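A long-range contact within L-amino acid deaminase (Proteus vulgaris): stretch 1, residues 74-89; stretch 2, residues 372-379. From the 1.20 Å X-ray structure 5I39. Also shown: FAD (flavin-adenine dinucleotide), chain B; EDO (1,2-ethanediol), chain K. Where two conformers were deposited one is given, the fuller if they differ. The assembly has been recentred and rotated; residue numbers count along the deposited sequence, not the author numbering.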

# COMPACT_ATOMS: atom_id res chain seq x y z
N GLU A 74 -4.19 -10.62 -2.53
CA GLU A 74 -2.86 -10.51 -3.13
C GLU A 74 -2.02 -9.47 -2.38
O GLU A 74 -1.87 -9.59 -1.16
CB GLU A 74 -2.99 -10.30 -4.64
CG GLU A 74 -3.76 -11.42 -5.35
CD GLU A 74 -3.03 -12.75 -5.40
OE1 GLU A 74 -1.81 -12.79 -5.13
OE2 GLU A 74 -3.68 -13.76 -5.73
N GLN A 75 -1.49 -8.44 -3.05
CA GLN A 75 -0.52 -7.54 -2.40
C GLN A 75 -1.07 -6.88 -1.14
O GLN A 75 -0.34 -6.68 -0.16
CB GLN A 75 -0.10 -6.43 -3.36
CG GLN A 75 0.67 -6.91 -4.56
CD GLN A 75 1.08 -5.75 -5.43
OE1 GLN A 75 1.95 -4.97 -5.06
NE2 GLN A 75 0.45 -5.61 -6.60
N SER A 76 -2.36 -6.55 -1.17
CA SER A 76 -2.98 -5.77 -0.11
C SER A 76 -3.25 -6.53 1.19
O SER A 76 -3.84 -5.96 2.11
CB SER A 76 -4.26 -5.13 -0.64
OG SER A 76 -3.98 -4.26 -1.73
N SER A 77 -2.82 -7.79 1.29
CA SER A 77 -2.75 -8.47 2.59
C SER A 77 -1.38 -9.11 2.84
O SER A 77 -1.28 -9.98 3.70
CB SER A 77 -3.85 -9.53 2.69
OG SER A 77 -3.69 -10.53 1.70
N ARG A 78 -0.34 -8.65 2.13
CA ARG A 78 0.98 -9.28 2.18
C ARG A 78 2.13 -8.30 2.43
O ARG A 78 3.30 -8.67 2.37
CB ARG A 78 1.22 -10.07 0.88
CG ARG A 78 0.20 -11.17 0.66
CD ARG A 78 0.38 -11.91 -0.67
NE ARG A 78 1.38 -12.97 -0.58
CZ ARG A 78 1.20 -14.14 0.04
NH1 ARG A 78 0.06 -14.44 0.67
NH2 ARG A 78 2.20 -15.03 0.06
N PHE A 79 1.78 -7.07 2.77
CA PHE A 79 2.75 -5.98 2.83
C PHE A 79 3.51 -5.92 4.16
O PHE A 79 3.12 -6.54 5.14
CB PHE A 79 2.04 -4.65 2.51
CG PHE A 79 0.86 -4.37 3.39
CD1 PHE A 79 1.05 -3.88 4.67
CD2 PHE A 79 -0.44 -4.59 2.95
CE1 PHE A 79 -0.02 -3.61 5.50
CE2 PHE A 79 -1.52 -4.32 3.77
CZ PHE A 79 -1.31 -3.82 5.04
N TYR A 80 4.58 -5.14 4.18
CA TYR A 80 5.42 -4.97 5.37
C TYR A 80 4.72 -4.12 6.42
O TYR A 80 4.74 -4.47 7.60
CB TYR A 80 6.76 -4.34 5.00
CG TYR A 80 7.66 -4.00 6.18
CD1 TYR A 80 7.88 -4.91 7.22
CD2 TYR A 80 8.31 -2.77 6.25
CE1 TYR A 80 8.72 -4.59 8.28
CE2 TYR A 80 9.16 -2.45 7.30
CZ TYR A 80 9.35 -3.37 8.32
OH TYR A 80 10.19 -3.08 9.37
N GLY A 81 4.13 -3.01 5.98
CA GLY A 81 3.20 -2.24 6.80
C GLY A 81 3.61 -0.86 7.26
O GLY A 81 3.09 -0.40 8.28
N GLN A 82 4.49 -0.20 6.53
CA GLN A 82 4.89 1.16 6.88
C GLN A 82 4.34 2.18 5.88
O GLN A 82 4.31 1.93 4.67
CB GLN A 82 6.41 1.29 7.02
CG GLN A 82 7.22 1.08 5.75
CD GLN A 82 8.71 1.06 6.02
OE1 GLN A 82 9.18 1.58 7.04
NE2 GLN A 82 9.48 0.48 5.11
N ALA A 83 3.90 3.31 6.42
CA ALA A 83 3.41 4.43 5.63
C ALA A 83 4.39 5.58 5.82
O ALA A 83 4.40 6.23 6.87
CB ALA A 83 2.00 4.83 6.05
N ILE A 84 5.24 5.79 4.82
CA ILE A 84 6.37 6.70 4.95
C ILE A 84 6.48 7.62 3.75
O ILE A 84 6.10 7.26 2.63
CB ILE A 84 7.72 5.95 5.18
CG1 ILE A 84 8.21 5.22 3.91
CG2 ILE A 84 7.58 4.99 6.35
CD1 ILE A 84 9.59 4.61 4.05
N SER A 85 7.00 8.82 4.00
CA SER A 85 7.44 9.72 2.94
C SER A 85 8.96 9.80 2.81
O SER A 85 9.45 10.47 1.90
CB SER A 85 6.89 11.13 3.17
OG SER A 85 7.43 11.69 4.36
N TYR A 86 9.70 9.09 3.67
CA TYR A 86 11.16 9.19 3.74
C TYR A 86 11.82 8.92 2.39
O TYR A 86 11.55 7.89 1.78
CB TYR A 86 11.71 8.21 4.78
CG TYR A 86 13.06 8.58 5.36
CD1 TYR A 86 13.23 9.76 6.08
CD2 TYR A 86 14.16 7.72 5.27
CE1 TYR A 86 14.45 10.10 6.64
CE2 TYR A 86 15.38 8.05 5.84
CZ TYR A 86 15.52 9.24 6.51
OH TYR A 86 16.71 9.57 7.08
N LYS A 87 12.67 9.86 1.96
CA LYS A 87 13.41 9.80 0.69
C LYS A 87 12.55 9.84 -0.58
O LYS A 87 13.06 9.65 -1.67
CB LYS A 87 14.36 8.58 0.64
CG LYS A 87 15.53 8.64 1.60
CD LYS A 87 16.46 7.46 1.35
CE LYS A 87 17.78 7.60 2.07
NZ LYS A 87 18.70 6.46 1.79
N MSE A 88 11.25 10.11 -0.46
CA MSE A 88 10.42 10.12 -1.66
C MSE A 88 10.81 11.29 -2.53
O MSE A 88 11.01 12.39 -2.03
CB MSE A 88 8.92 10.20 -1.37
CG MSE A 88 8.37 8.94 -0.69
SE MSE A 88 8.48 7.34 -1.83
CE MSE A 88 9.31 6.17 -0.49
N PRO A 89 10.91 11.07 -3.84
CA PRO A 89 11.20 12.18 -4.75
C PRO A 89 10.00 13.11 -4.87
O PRO A 89 8.90 12.78 -4.41
CB PRO A 89 11.48 11.47 -6.07
CG PRO A 89 10.65 10.25 -6.02
CD PRO A 89 10.72 9.81 -4.58
PA FAD B . -3.63 -6.04 -5.13
O1A FAD B . -2.70 -7.16 -5.60
O2A FAD B . -3.81 -5.98 -3.63
O5B FAD B . -5.09 -6.19 -5.74
C5B FAD B . -5.34 -6.34 -7.13
C4B FAD B . -6.52 -7.28 -7.23
O4B FAD B . -6.94 -7.35 -8.61
C3B FAD B . -6.16 -8.71 -6.81
O3B FAD B . -6.95 -9.10 -5.69
C2B FAD B . -6.42 -9.52 -8.08
O2B FAD B . -6.89 -10.85 -7.83
C1B FAD B . -7.43 -8.65 -8.82
N9A FAD B . -7.48 -8.84 -10.28
C8A FAD B . -6.47 -8.82 -11.12
N7A FAD B . -6.87 -8.97 -12.40
C5A FAD B . -8.19 -9.09 -12.33
C6A FAD B . -9.27 -9.29 -13.29
N6A FAD B . -8.99 -9.39 -14.61
N1A FAD B . -10.53 -9.36 -12.84
C2A FAD B . -10.82 -9.24 -11.54
N3A FAD B . -9.89 -9.08 -10.59
C4A FAD B . -8.60 -9.00 -10.94
N1 FAD B . 3.04 -0.54 0.49
C2 FAD B . 3.15 0.33 1.50
O2 FAD B . 2.56 1.42 1.40
N3 FAD B . 3.89 0.03 2.60
C4 FAD B . 4.57 -1.10 2.76
O4 FAD B . 5.20 -1.32 3.79
C4X FAD B . 4.53 -2.10 1.69
N5 FAD B . 5.23 -3.27 1.72
C5X FAD B . 5.01 -4.21 0.80
C6 FAD B . 5.54 -5.49 0.92
C7 FAD B . 5.27 -6.50 0.01
C7M FAD B . 5.83 -7.89 0.20
C8 FAD B . 4.41 -6.21 -1.15
C8M FAD B . 4.05 -7.28 -2.16
C9 FAD B . 3.89 -4.92 -1.29
C9A FAD B . 4.15 -3.92 -0.37
N10 FAD B . 3.63 -2.63 -0.51
C10 FAD B . 3.69 -1.72 0.54
C1' FAD B . 2.86 -2.26 -1.68
C2' FAD B . 1.39 -2.44 -1.53
O2' FAD B . 1.15 -3.67 -0.84
C3' FAD B . 0.79 -2.45 -2.93
O3' FAD B . 1.24 -1.31 -3.70
C4' FAD B . -0.72 -2.43 -2.93
O4' FAD B . -1.23 -3.45 -2.06
C5' FAD B . -1.24 -2.64 -4.34
O5' FAD B . -2.66 -2.67 -4.25
P FAD B . -3.51 -3.12 -5.55
O1P FAD B . -4.96 -2.99 -5.18
O2P FAD B . -2.97 -2.43 -6.78
O3P FAD B . -3.06 -4.67 -5.76
C1 EDO K . 7.50 -1.77 -0.38
O1 EDO K . 6.95 -0.64 0.31
C2 EDO K . 8.62 -1.32 -1.33
O2 EDO K . 9.40 -2.45 -1.75
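Stretch 2 372-379: ATGWGMTE

The apolar part of the contact is built on W375 and M377, two residues of stretch 2 whose CA-to-CB bonds point toward stretch 1. W375 loses more area to the contact than any other residue, and its indole meets I84 CD1 at W375 CH2 (3.6 Å). M88, a selenomethionine, covers one indole face, with its CE 3.7 Å from W375 CE2; an ethanediol molecule occupies the opposite face. M377, also a selenomethionine, lays its CG over the F79 ring, 3.5 Å from F79 CD2, in a CH-pi contact.

Stretch 2 enters as loop, and W375 occupies the N-cap position, right before a helix that begins at G376 and continues beyond T378 and E379. T378 comes alongside the short strand 82-83: its CA lies 4.9 Å from that of A83, and its OG1 3.1 Å from A83 CA. No hydrogen bond joins the stretches directly; T378 OG1 is 3.3 Å from Q82 O, but at a poor angle. Instead both residues bind the flavin, T378 OG1 donating to FAD O2 (2.7 Å) and Q82 O accepting from FAD N3 (2.8 Å). At the polar edge, a water oxygen lies within hydrogen-bonding distance of Q75 OE1 (2.7 Å) and T373 O (2.8 Å), between two acceptors that cannot hydrogen-bond to each other.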

# COMPACT_ATOMS: atom_id res chain seq x y z
N ALA A 372 0.62 -0.27 -10.46
CA ALA A 372 2.06 -0.20 -10.68
C ALA A 372 2.79 0.55 -9.57
O ALA A 372 3.70 1.33 -9.84
CB ALA A 372 2.38 0.42 -12.04
N THR A 373 2.42 0.28 -8.32
CA THR A 373 3.05 0.95 -7.20
C THR A 373 3.58 -0.03 -6.16
O THR A 373 2.95 -1.04 -5.85
CB THR A 373 2.12 1.99 -6.55
OG1 THR A 373 2.81 2.60 -5.45
CG2 THR A 373 0.81 1.38 -6.07
N GLY A 374 4.75 0.31 -5.62
CA GLY A 374 5.33 -0.38 -4.47
C GLY A 374 4.93 0.21 -3.13
O GLY A 374 5.41 -0.24 -2.10
N TRP A 375 4.05 1.22 -3.14
CA TRP A 375 3.64 1.94 -1.94
C TRP A 375 2.13 2.20 -1.93
O TRP A 375 1.66 3.20 -1.39
CB TRP A 375 4.40 3.27 -1.86
CG TRP A 375 5.85 3.12 -1.60
CD1 TRP A 375 6.87 3.29 -2.49
CD2 TRP A 375 6.46 2.79 -0.35
NE1 TRP A 375 8.08 3.07 -1.88
CE2 TRP A 375 7.86 2.76 -0.57
CE3 TRP A 375 5.97 2.51 0.92
CZ2 TRP A 375 8.77 2.47 0.46
CZ3 TRP A 375 6.87 2.21 1.94
CH2 TRP A 375 8.25 2.19 1.70
N GLY A 376 1.37 1.27 -2.50
CA GLY A 376 -0.06 1.46 -2.68
C GLY A 376 -0.85 1.58 -1.40
O GLY A 376 -1.86 2.27 -1.37
N MSE A 377 -0.43 0.91 -0.33
CA MSE A 377 -1.15 1.04 0.93
C MSE A 377 -1.10 2.49 1.39
O MSE A 377 -2.13 3.10 1.67
CB MSE A 377 -0.62 0.12 2.03
CG MSE A 377 -0.83 -1.37 1.76
SE MSE A 377 -2.72 -1.88 1.62
CE MSE A 377 -3.33 -1.26 3.38
N THR A 378 0.12 3.03 1.43
CA THR A 378 0.36 4.42 1.84
C THR A 378 -0.38 5.43 0.95
O THR A 378 -0.99 6.38 1.45
CB THR A 378 1.87 4.73 1.77
OG1 THR A 378 2.57 3.85 2.65
CG2 THR A 378 2.18 6.17 2.17
N GLU A 379 -0.27 5.22 -0.36
CA GLU A 379 -0.76 6.18 -1.34
C GLU A 379 -2.27 6.13 -1.54
O GLU A 379 -2.85 7.12 -1.97
CB GLU A 379 -0.09 5.90 -2.69
CG GLU A 379 1.41 6.12 -2.67
CD GLU A 379 2.13 5.49 -3.85
OE1 GLU A 379 1.51 4.74 -4.63
OE2 GLU A 379 3.35 5.75 -3.99
O HOH W 1 3.06 -3.54 -7.13